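Local structure of tudor and KH domain-containing protein homolog (5VQH) at residues A[113-118]-A[138-143]; A[23-28]-A[38-43]; A[50-55]-A[86-91]. The protein acts in primary piRNA biogenesis, its Tudor domain binding symmetrically dimethylated Siwi and Ago3, to repress transposable elements during spermatogenesis. One frame throughout, in Å; residues are numbered along the deposited sequence.

Contact 1. Residues A[113-118]-A[138-143]. With 2MR (n3, n4-dimethylarginine), chain C.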
loop_
_atom_site.group_PDB
_atom_site.type_symbol
_atom_site.label_atom_id
_atom_site.label_comp_id
_atom_site.label_asym_id
_atom_site.label_seq_id
_atom_site.Cartn_x
_atom_site.Cartn_y
_atom_site.Cartn_z
ATOM N N TYR A 113 -3.619 0.659 5.538
ATOM C CA TYR A 113 -4.694 0.095 4.724
ATOM C C TYR A 113 -4.135 -1.023 3.842
ATOM O O TYR A 113 -3.418 -0.792 2.856
ATOM C CB TYR A 113 -5.350 1.191 3.912
ATOM C CG TYR A 113 -6.079 2.183 4.798
ATOM C CD1 TYR A 113 -7.349 1.908 5.274
ATOM C CD2 TYR A 113 -5.487 3.351 5.178
ATOM C CE1 TYR A 113 -8.015 2.786 6.085
ATOM C CE2 TYR A 113 -6.132 4.246 6.005
ATOM C CZ TYR A 113 -7.390 3.958 6.455
ATOM O OH TYR A 113 -8.020 4.860 7.274
ATOM N N LEU A 114 -4.471 -2.254 4.239
ATOM C CA LEU A 114 -3.781 -3.472 3.801
ATOM C C LEU A 114 -3.943 -3.830 2.308
ATOM O O LEU A 114 -3.119 -4.517 1.762
ATOM C CB LEU A 114 -4.297 -4.650 4.635
ATOM C CG LEU A 114 -3.742 -4.781 6.030
ATOM C CD1 LEU A 114 -4.620 -5.675 6.876
ATOM C CD2 LEU A 114 -2.358 -5.331 5.980
ATOM N N ASP A 115 -5.050 -3.422 1.710
ATOM C CA ASP A 115 -5.338 -3.630 0.285
ATOM C C ASP A 115 -4.871 -2.497 -0.669
ATOM O O ASP A 115 -5.072 -2.570 -1.866
ATOM C CB ASP A 115 -6.847 -3.860 0.150
ATOM C CG ASP A 115 -7.292 -5.117 0.902
ATOM O OD1 ASP A 115 -6.694 -6.155 0.630
ATOM O OD2 ASP A 115 -8.221 -5.081 1.741
ATOM N N TYR A 116 -4.205 -1.491 -0.121
ATOM C CA TYR A 116 -3.916 -0.265 -0.834
ATOM C C TYR A 116 -2.521 0.238 -0.550
ATOM O O TYR A 116 -1.813 0.578 -1.481
ATOM C CB TYR A 116 -4.949 0.797 -0.456
ATOM C CG TYR A 116 -6.312 0.483 -1.020
ATOM C CD1 TYR A 116 -6.622 0.749 -2.348
ATOM C CD2 TYR A 116 -7.265 -0.135 -0.253
ATOM C CE1 TYR A 116 -7.881 0.450 -2.862
ATOM C CE2 TYR A 116 -8.509 -0.432 -0.750
ATOM C CZ TYR A 116 -8.818 -0.158 -2.053
ATOM O OH TYR A 116 -10.080 -0.499 -2.533
ATOM N N GLY A 117 -2.142 0.295 0.735
ATOM C CA GLY A 117 -0.767 0.552 1.144
ATOM C C GLY A 117 -0.546 1.924 1.741
ATOM O O GLY A 117 0.549 2.236 2.238
ATOM N N ASP A 118 -1.566 2.757 1.716
ATOM C CA ASP A 118 -1.442 4.011 2.411
ATOM C C ASP A 118 -1.710 3.890 3.900
ATOM O O ASP A 118 -2.259 2.897 4.387
ATOM C CB ASP A 118 -2.316 5.092 1.785
ATOM C CG ASP A 118 -3.759 4.666 1.540
ATOM O OD1 ASP A 118 -4.581 5.581 1.433
ATOM O OD2 ASP A 118 -4.082 3.481 1.415
ATOM N N ARG A 138 -6.950 -12.280 0.033
ATOM C CA ARG A 138 -5.541 -11.984 0.288
ATOM C C ARG A 138 -5.368 -10.474 0.437
ATOM O O ARG A 138 -6.107 -9.676 -0.162
ATOM C CB ARG A 138 -4.683 -12.552 -0.876
ATOM C CG ARG A 138 -3.202 -12.205 -0.851
ATOM C CD ARG A 138 -2.501 -12.750 -2.096
ATOM N NE ARG A 138 -3.035 -12.139 -3.326
ATOM C CZ ARG A 138 -2.481 -11.101 -3.937
ATOM N NH1 ARG A 138 -1.372 -10.542 -3.440
ATOM N NH2 ARG A 138 -3.035 -10.610 -5.033
ATOM N N PHE A 139 -4.408 -10.062 1.244
ATOM C CA PHE A 139 -4.166 -8.621 1.364
ATOM C C PHE A 139 -3.540 -8.112 0.061
ATOM O O PHE A 139 -2.492 -8.579 -0.351
ATOM C CB PHE A 139 -3.294 -8.319 2.576
ATOM C CG PHE A 139 -3.948 -8.659 3.895
ATOM C CD1 PHE A 139 -5.286 -8.388 4.120
ATOM C CD2 PHE A 139 -3.205 -9.216 4.925
ATOM C CE1 PHE A 139 -5.869 -8.695 5.329
ATOM C CE2 PHE A 139 -3.775 -9.511 6.152
ATOM C CZ PHE A 139 -5.117 -9.247 6.358
ATOM N N GLN A 140 -4.219 -7.185 -0.591
ATOM C CA GLN A 140 -3.924 -6.836 -1.984
ATOM C C GLN A 140 -2.691 -5.993 -2.237
ATOM O O GLN A 140 -2.193 -6.016 -3.381
ATOM C CB GLN A 140 -5.112 -6.117 -2.624
ATOM C CG GLN A 140 -6.302 -6.993 -2.952
ATOM C CD GLN A 140 -5.928 -8.137 -3.856
ATOM O OE1 GLN A 140 -5.618 -7.951 -5.024
ATOM N NE2 GLN A 140 -5.882 -9.317 -3.302
ATOM N N ALA A 141 -2.173 -5.290 -1.218
ATOM C CA ALA A 141 -1.034 -4.343 -1.429
ATOM C C ALA A 141 0.318 -4.995 -1.249
ATOM O O ALA A 141 0.538 -5.527 -0.201
ATOM C CB ALA A 141 -1.145 -3.154 -0.486
ATOM N N MET A 142 1.181 -4.977 -2.275
ATOM C CA MET A 142 2.538 -5.524 -2.207
ATOM C C MET A 142 3.550 -4.367 -2.179
ATOM O O MET A 142 3.595 -3.561 -3.104
ATOM C CB MET A 142 2.814 -6.419 -3.430
ATOM C CG MET A 142 1.689 -7.391 -3.822
ATOM S SD MET A 142 0.984 -8.212 -2.383
ATOM C CE MET A 142 2.474 -8.944 -1.695
ATOM N N GLU A 143 4.357 -4.270 -1.134
ATOM C CA GLU A 143 5.395 -3.238 -1.103
ATOM C C GLU A 143 6.436 -3.401 -2.235
ATOM O O GLU A 143 6.890 -4.481 -2.495
ATOM C CB GLU A 143 6.109 -3.264 0.240
ATOM C CG GLU A 143 6.706 -1.924 0.628
ATOM C CD GLU A 143 7.627 -2.058 1.811
ATOM O OE1 GLU A 143 7.231 -2.723 2.772
ATOM O OE2 GLU A 143 8.745 -1.521 1.783
HETATM N N 2MR C . -11.644 5.828 -4.585
HETATM C CA 2MR C . -11.599 6.305 -3.190
HETATM C CB 2MR C . -10.481 5.579 -2.451
HETATM C CG 2MR C . -10.500 4.066 -2.665
HETATM C CD 2MR C . -9.781 3.451 -1.480
HETATM N NE 2MR C . -8.399 3.861 -1.500
HETATM C CZ 2MR C . -7.624 3.662 -0.457
HETATM N NH1 2MR C . -8.127 3.143 0.564
HETATM C CQ1 2MR C . -7.428 2.841 1.795
HETATM N NH2 2MR C . -6.338 4.015 -0.478
HETATM C CQ2 2MR C . -5.691 4.648 -1.618
HETATM C C 2MR C . -11.390 7.802 -3.006
HETATM O O 2MR C . -11.072 8.297 -1.908
HETATM O OXT 2MR C . -11.541 8.595 -3.941
HETATM O O HOH W 1 -0.837 -5.403 2.127
#

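Contact 2. Residues A[23-28]-A[38-43]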
loop_
_atom_site.group_PDB
_atom_site.type_symbol
_atom_site.label_atom_id
_atom_site.label_comp_id
_atom_site.label_asym_id
_atom_site.label_seq_id
_atom_site.Cartn_x
_atom_site.Cartn_y
_atom_site.Cartn_z
ATOM N N ILE A 23 4.573 -8.477 -15.436
ATOM C CA ILE A 23 3.144 -8.555 -15.155
ATOM C C ILE A 23 2.492 -7.196 -15.100
ATOM O O ILE A 23 3.158 -6.169 -15.161
ATOM C CB ILE A 23 2.847 -9.295 -13.840
ATOM C CG1 ILE A 23 3.594 -8.661 -12.686
ATOM C CG2 ILE A 23 3.242 -10.750 -13.967
ATOM C CD1 ILE A 23 2.876 -8.881 -11.380
ATOM N N GLU A 24 1.175 -7.204 -14.999
ATOM C CA GLU A 24 0.438 -5.987 -14.944
ATOM C C GLU A 24 -0.046 -5.689 -13.516
ATOM O O GLU A 24 -0.540 -6.584 -12.810
ATOM C CB GLU A 24 -0.722 -6.079 -15.888
ATOM C CG GLU A 24 -0.651 -5.165 -17.101
ATOM C CD GLU A 24 -1.723 -5.537 -18.107
ATOM O OE1 GLU A 24 -2.788 -4.837 -18.135
ATOM O OE2 GLU A 24 -1.509 -6.586 -18.799
ATOM N N VAL A 25 0.100 -4.419 -13.122
ATOM C CA VAL A 25 -0.168 -3.954 -11.759
ATOM C C VAL A 25 -0.783 -2.575 -11.811
ATOM O O VAL A 25 -0.626 -1.885 -12.808
ATOM C CB VAL A 25 1.125 -3.823 -10.942
ATOM C CG1 VAL A 25 1.869 -5.143 -10.866
ATOM C CG2 VAL A 25 2.053 -2.777 -11.529
ATOM N N TYR A 26 -1.507 -2.200 -10.754
ATOM C CA TYR A 26 -1.898 -0.797 -10.485
ATOM C C TYR A 26 -1.034 -0.343 -9.318
ATOM O O TYR A 26 -0.829 -1.115 -8.371
ATOM C CB TYR A 26 -3.336 -0.685 -10.043
ATOM C CG TYR A 26 -4.351 -1.287 -10.974
ATOM C CD1 TYR A 26 -4.607 -0.718 -12.228
ATOM C CD2 TYR A 26 -5.088 -2.393 -10.597
ATOM C CE1 TYR A 26 -5.539 -1.274 -13.104
ATOM C CE2 TYR A 26 -6.041 -2.944 -11.435
ATOM C CZ TYR A 26 -6.271 -2.383 -12.681
ATOM O OH TYR A 26 -7.224 -2.936 -13.491
ATOM N N VAL A 27 -0.505 0.877 -9.388
ATOM C CA VAL A 27 0.155 1.492 -8.236
ATOM C C VAL A 27 -0.944 2.086 -7.377
ATOM O O VAL A 27 -1.778 2.870 -7.845
ATOM C CB VAL A 27 1.138 2.538 -8.657
ATOM C CG1 VAL A 27 1.698 3.250 -7.442
ATOM C CG2 VAL A 27 2.246 1.891 -9.462
ATOM N N SER A 28 -1.015 1.601 -6.157
ATOM C CA SER A 28 -2.178 1.860 -5.336
ATOM C C SER A 28 -1.877 2.897 -4.298
ATOM O O SER A 28 -2.747 3.637 -3.908
ATOM C CB SER A 28 -2.699 0.564 -4.691
ATOM O OG SER A 28 -1.687 -0.205 -4.089
ATOM N N VAL A 38 1.849 -1.990 -4.924
ATOM C CA VAL A 38 1.086 -2.347 -6.113
ATOM C C VAL A 38 0.044 -3.406 -5.797
ATOM O O VAL A 38 0.164 -4.119 -4.809
ATOM C CB VAL A 38 1.974 -2.803 -7.282
ATOM C CG1 VAL A 38 3.099 -1.823 -7.488
ATOM C CG2 VAL A 38 2.597 -4.144 -7.020
ATOM N N GLN A 39 -0.992 -3.441 -6.630
ATOM C CA GLN A 39 -1.998 -4.487 -6.656
ATOM C C GLN A 39 -1.900 -5.168 -8.007
ATOM O O GLN A 39 -1.637 -4.520 -9.013
ATOM C CB GLN A 39 -3.381 -3.897 -6.521
ATOM C CG GLN A 39 -3.573 -3.053 -5.284
ATOM C CD GLN A 39 -4.718 -2.099 -5.444
ATOM O OE1 GLN A 39 -4.919 -1.517 -6.517
ATOM N NE2 GLN A 39 -5.470 -1.920 -4.388
ATOM N N PHE A 40 -2.072 -6.477 -8.024
ATOM C CA PHE A 40 -1.926 -7.273 -9.252
ATOM C C PHE A 40 -3.237 -7.167 -9.993
ATOM O O PHE A 40 -4.314 -7.195 -9.380
ATOM C CB PHE A 40 -1.588 -8.715 -8.910
ATOM C CG PHE A 40 -0.154 -8.920 -8.481
ATOM C CD1 PHE A 40 0.613 -7.885 -7.997
ATOM C CD2 PHE A 40 0.420 -10.150 -8.555
ATOM C CE1 PHE A 40 1.923 -8.084 -7.611
ATOM C CE2 PHE A 40 1.737 -10.358 -8.171
ATOM C CZ PHE A 40 2.483 -9.327 -7.699
ATOM N N VAL A 41 -3.138 -6.954 -11.299
ATOM C CA VAL A 41 -4.304 -6.833 -12.138
ATOM C C VAL A 41 -4.828 -8.209 -12.317
ATOM O O VAL A 41 -4.072 -9.131 -12.646
ATOM C CB VAL A 41 -3.964 -6.306 -13.520
ATOM C CG1 VAL A 41 -5.199 -6.323 -14.386
ATOM C CG2 VAL A 41 -3.440 -4.874 -13.434
ATOM N N GLY A 42 -6.123 -8.368 -12.097
ATOM C CA GLY A 42 -6.716 -9.684 -12.144
ATOM C C GLY A 42 -7.953 -9.782 -11.313
ATOM O O GLY A 42 -8.436 -8.762 -10.822
ATOM N N PRO A 43 -8.476 -11.014 -11.150
ATOM C CA PRO A 43 -9.820 -11.188 -10.606
ATOM C C PRO A 43 -9.997 -10.794 -9.135
ATOM O O PRO A 43 -11.139 -10.516 -8.719
ATOM C CB PRO A 43 -10.115 -12.679 -10.848
ATOM C CG PRO A 43 -8.785 -13.313 -10.901
ATOM C CD PRO A 43 -7.900 -12.308 -11.570
HETATM O O HOH W 2 -1.337 -9.207 -13.213
#

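Contact 3. Residues A[50-55]-A[86-91]. With 2MR (n3, n4-dimethylarginine), chain C.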
loop_
_atom_site.group_PDB
_atom_site.type_symbol
_atom_site.label_atom_id
_atom_site.label_comp_id
_atom_site.label_asym_id
_atom_site.label_seq_id
_atom_site.Cartn_x
_atom_site.Cartn_y
_atom_site.Cartn_z
ATOM N N ASP A 50 -15.784 -5.699 -4.312
ATOM C CA ASP A 50 -16.994 -6.230 -3.715
ATOM C C ASP A 50 -16.892 -6.189 -2.224
ATOM O O ASP A 50 -17.892 -5.944 -1.526
ATOM C CB ASP A 50 -17.203 -7.685 -4.160
ATOM C CG ASP A 50 -17.617 -7.780 -5.603
ATOM O OD1 ASP A 50 -18.261 -6.803 -6.045
ATOM O OD2 ASP A 50 -17.281 -8.790 -6.290
ATOM N N LEU A 51 -15.682 -6.479 -1.742
ATOM C CA LEU A 51 -15.410 -6.470 -0.315
ATOM C C LEU A 51 -15.545 -5.069 0.293
ATOM O O LEU A 51 -16.079 -4.917 1.381
ATOM C CB LEU A 51 -14.036 -7.067 -0.038
ATOM C CG LEU A 51 -13.572 -7.116 1.418
ATOM C CD1 LEU A 51 -14.565 -7.878 2.260
ATOM C CD2 LEU A 51 -12.198 -7.754 1.556
ATOM N N VAL A 52 -15.082 -4.046 -0.397
ATOM C CA VAL A 52 -15.185 -2.683 0.119
ATOM C C VAL A 52 -16.645 -2.292 0.251
ATOM O O VAL A 52 -17.040 -1.697 1.232
ATOM C CB VAL A 52 -14.484 -1.653 -0.800
ATOM C CG1 VAL A 52 -14.705 -0.232 -0.319
ATOM C CG2 VAL A 52 -12.994 -1.907 -0.841
ATOM N N ALA A 53 -17.425 -2.586 -0.776
ATOM C CA ALA A 53 -18.858 -2.314 -0.795
ATOM C C ALA A 53 -19.574 -3.054 0.309
ATOM O O ALA A 53 -20.442 -2.525 0.973
ATOM C CB ALA A 53 -19.449 -2.758 -2.122
ATOM N N HIS A 54 -19.236 -4.304 0.488
ATOM C CA HIS A 54 -19.855 -5.061 1.551
ATOM C C HIS A 54 -19.484 -4.504 2.944
ATOM O O HIS A 54 -20.362 -4.262 3.788
ATOM C CB HIS A 54 -19.451 -6.519 1.414
ATOM C CG HIS A 54 -20.127 -7.416 2.386
ATOM N ND1 HIS A 54 -19.660 -8.678 2.673
ATOM C CD2 HIS A 54 -21.232 -7.238 3.147
ATOM C CE1 HIS A 54 -20.459 -9.249 3.557
ATOM N NE2 HIS A 54 -21.418 -8.393 3.868
ATOM N N MET A 55 -18.190 -4.283 3.175
ATOM C CA MET A 55 -17.753 -3.800 4.456
ATOM C C MET A 55 -18.400 -2.467 4.687
ATOM O O MET A 55 -18.870 -2.155 5.782
ATOM C CB MET A 55 -16.241 -3.680 4.504
ATOM C CG MET A 55 -15.559 -5.021 4.628
ATOM S SD MET A 55 -13.757 -4.974 4.753
ATOM C CE MET A 55 -13.506 -3.877 6.148
ATOM N N ASP A 86 -12.813 9.102 1.700
ATOM C CA ASP A 86 -14.083 8.690 1.071
ATOM C C ASP A 86 -15.166 8.191 2.017
ATOM O O ASP A 86 -16.281 7.886 1.581
ATOM C CB ASP A 86 -13.857 7.651 -0.027
ATOM C CG ASP A 86 -13.293 6.332 0.488
ATOM O OD1 ASP A 86 -13.019 5.469 -0.362
ATOM O OD2 ASP A 86 -13.126 6.139 1.716
ATOM N N GLY A 87 -14.857 8.100 3.303
ATOM C CA GLY A 87 -15.816 7.575 4.264
ATOM C C GLY A 87 -16.205 6.118 4.085
ATOM O O GLY A 87 -17.207 5.715 4.597
ATOM N N ARG A 88 -15.417 5.316 3.379
ATOM C CA ARG A 88 -15.698 3.872 3.245
ATOM C C ARG A 88 -14.815 3.009 4.181
ATOM O O ARG A 88 -13.786 3.474 4.708
ATOM C CB ARG A 88 -15.511 3.432 1.782
ATOM C CG ARG A 88 -16.357 4.194 0.763
ATOM C CD ARG A 88 -16.180 3.625 -0.630
ATOM N NE ARG A 88 -16.859 4.397 -1.684
ATOM C CZ ARG A 88 -16.293 5.345 -2.443
ATOM N NH1 ARG A 88 -15.023 5.712 -2.273
ATOM N NH2 ARG A 88 -17.007 5.951 -3.388
ATOM N N TRP A 89 -15.220 1.757 4.387
ATOM C CA TRP A 89 -14.563 0.874 5.351
ATOM C C TRP A 89 -13.559 -0.051 4.688
ATOM O O TRP A 89 -13.819 -0.642 3.624
ATOM C CB TRP A 89 -15.604 0.049 6.142
ATOM C CG TRP A 89 -16.373 0.900 7.132
ATOM C CD1 TRP A 89 -17.466 1.671 6.877
ATOM C CD2 TRP A 89 -16.061 1.109 8.506
ATOM N NE1 TRP A 89 -17.871 2.333 8.010
ATOM C CE2 TRP A 89 -17.022 2.004 9.026
ATOM C CE3 TRP A 89 -15.070 0.623 9.355
ATOM C CZ2 TRP A 89 -17.011 2.420 10.334
ATOM C CZ3 TRP A 89 -15.074 1.033 10.641
ATOM C CH2 TRP A 89 -16.040 1.926 11.124
ATOM N N TYR A 90 -12.416 -0.205 5.358
ATOM C CA TYR A 90 -11.269 -0.922 4.813
ATOM C C TYR A 90 -10.615 -1.796 5.895
ATOM O O TYR A 90 -10.824 -1.632 7.106
ATOM C CB TYR A 90 -10.274 0.081 4.214
ATOM C CG TYR A 90 -10.852 0.866 3.063
ATOM C CD1 TYR A 90 -10.880 0.327 1.799
ATOM C CD2 TYR A 90 -11.398 2.136 3.237
ATOM C CE1 TYR A 90 -11.424 1.019 0.730
ATOM C CE2 TYR A 90 -11.957 2.838 2.172
ATOM C CZ TYR A 90 -11.955 2.267 0.908
ATOM O OH TYR A 90 -12.486 2.890 -0.218
ATOM N N ARG A 91 -9.842 -2.753 5.438
ATOM C CA ARG A 91 -9.089 -3.588 6.305
ATOM C C ARG A 91 -7.776 -2.877 6.492
ATOM O O ARG A 91 -7.111 -2.519 5.499
ATOM C CB ARG A 91 -8.853 -4.956 5.677
ATOM C CG ARG A 91 -10.120 -5.669 5.284
ATOM C CD ARG A 91 -9.906 -7.095 4.756
ATOM N NE ARG A 91 -9.088 -7.242 3.552
ATOM C CZ ARG A 91 -8.763 -8.420 3.006
ATOM N NH1 ARG A 91 -9.180 -9.570 3.553
ATOM N NH2 ARG A 91 -8.001 -8.470 1.929
HETATM N N 2MR C . -11.644 5.828 -4.585
HETATM C CA 2MR C . -11.599 6.305 -3.190
HETATM C CB 2MR C . -10.481 5.579 -2.451
HETATM C CG 2MR C . -10.500 4.066 -2.665
HETATM C CD 2MR C . -9.781 3.451 -1.480
HETATM N NE 2MR C . -8.399 3.861 -1.500
HETATM C CZ 2MR C . -7.624 3.662 -0.457
HETATM N NH1 2MR C . -8.127 3.143 0.564
HETATM C CQ1 2MR C . -7.428 2.841 1.795
HETATM N NH2 2MR C . -6.338 4.015 -0.478
HETATM C CQ2 2MR C . -5.691 4.648 -1.618
HETATM C C 2MR C . -11.390 7.802 -3.006
HETATM O O 2MR C . -11.072 8.297 -1.908
HETATM O OXT 2MR C . -11.541 8.595 -3.941
#

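Contact 1. Residues A[113-118]-A[138-143]
L114 lays one methyl over the ring of F139. CD1 is 3.7 Å from the centroid of the F139 ring and 17° off its normal, shifted toward the rim at CE1 and CZ. The two side chains cross obliquely, and L114 CB also nears CD1 of the ring. D115 approaches the same ring at its edge, close to its plane, through OD1. OD1 takes the backbone N of Q140 on its anti lone pair, at 2.9 Å from D115 OD1 to Q140 N. With CG of D115 anti to its carbonyl carbon, chi1 -62°, the carboxylate swings across to this N-H. OD2 is left for a salt bridge to R91.

A141 N donates to L114 O at 3.2 Å, in the carbonyl plane. The methyl of A141 fits against the turn, with A141 CB 3.5 Å from Y116 N. G117 lies beside this methyl, and at its phi of 108° a side chain would be pushed into the preceding carbonyl oxygen.

The far side of the turn faces the bound dimethylarginine. Ligand CZ lies over one face of the Y116 ring, 3.5 Å from Y116 CG. Methyl CQ1 meets Y113 obliquely, 3.4 Å from Y113 CG. D118 OD2 accepts from ligand NH2 at 3.0 Å, and the bond to OD1 is weak. Y113, Y116 and D118 form part of the dimethylarginine pocket of this extended Tudor domain, contributed from the end of strand 108-113 and the loop that leads to strand 119-123. F83 meets Y113 edge-to-face. Helix 43-59 touches D115, Y116 and Q140 through L48, strand 89-98 borders L114 and F139, and strand 35-40 touches A141 through W37.

Contact 2. Residues A[23-28]-A[38-43]
Q39 and Y26 form the hydrogen-bonded pair between two antiparallel strands. Y26 N gives to Q39 O and Q39 N gives to Y26 O, both at 2.9 Å. The Q39 side chain starts at CB on the sheet face it shares with Y26. CG stands anti to the carbonyl carbon, chi1 -56°, and the chain runs on extended toward S28. CG passes S28 OG at 3.6 Å. CD rests on S28 CB at 3.4 Å. OE1 is 3.5 Å from S28 CB and more distantly faces Y26 CB, and its amide plane is 81° from the Y26 ring. NE2, at the tip, passes S28 CB and donates to D115 O. S28 OG has its own strong partner in Y116 O.

The strands belong to the hairpin 23-30/35-40, part of a mixed sheet. This sheet is consistent with the staphylococcal nuclease-like half of an extended Tudor domain. Strand 187-198 runs along the other side of 23-30, and strand 142-146 along 35-40.

V25 and V38 share the other sheet face, with V25 CB 3.9 Å from V38 CB. Farther out, I23 CD1 sits over the centre of the F40 ring, 3.7 Å from its centroid. V41 CG2 lies over one face of the Y26 ring, 3.9 Å from the centroid and 16° off the normal. The end of the pairing is tied by V41 N to E24 O at 3.0 Å. A water donates both to E24 O and to V41 O.

Contact 3. Residues A[50-55]-A[86-91]
D86 OD1 is gripped by Y90 and R88, the two residues of its segment whose side chains meet V52. Y90 OH donates at 2.6 Å to D86 OD1, on the syn lone pair, with the oxygen in the plane of the Y90 ring. R88 NH1 forms a salt bridge at 2.8 Å with the same OD1, which it meets from above the carboxylate plane. D86 OD2 takes the backbone N of R88, which makes an Asx turn. The turn leads into strand 89-98 of the antiparallel Tudor sheet, and residues 50-55 of helix 43-59 pack against strand 89-91, their N-to-C directions 123° apart.

D86, R88 and Y90 belong to the dimethylarginine pocket. NH1 of the ligand lies over the centre of the Y90 ring, and D86 OD1 is 3.3 Å from ligand CA. With an alanine in place of D86, the Y90 hydroxyl and the R88 guanidinium would probably lose their common acceptor, and the R88 side chain would be freer to swing away from the ligand.

On the helix, V52 sets both methyls against the Y90 ring, CG1 and CG2 each 3.7 Å from Y90 CE1. The approach is oblique. V52 CG1 also nears R88 CD. One residue earlier, L51 CD2 lies over one face of the R91 guanidinium, 3.7 Å from R91 NE. That guanidinium is held by other groups: D115 OD2, L134 O and L137 O. M55 crosses R91 at about a right angle. M55 CB meets W89 CB. The backbone N of W89 bonds to T56 OG1. M55 SD lies 3.7 Å from R91 CG. The chain then bends at its last torsion, chi3 55°, which brings M55 CE to 3.6 Å from the carbonyl carbon of Y90.

Contact 1 lies between the other two and touches both. Its centre is about 11 Å from that of contact 2 and about 14 Å from that of contact 3, while contacts 2 and 3 stay about 7 Å apart at their nearest atoms. Toward contact 2, D115 O is 2.6 Å from Q39 NE2 and Y116 O is 2.7 Å from S28 OG, both probable hydrogen bonds. Toward contact 3, D115 OD2 forms a salt bridge with R91 NE at 2.9 Å. Contacts 1 and 3 line the dimethylarginine pocket together, and the rings of Y116 and Y90 meet at about 90°. Contact 2 reaches the pocket through S28, whose side chain is about 6 Å from the ligand.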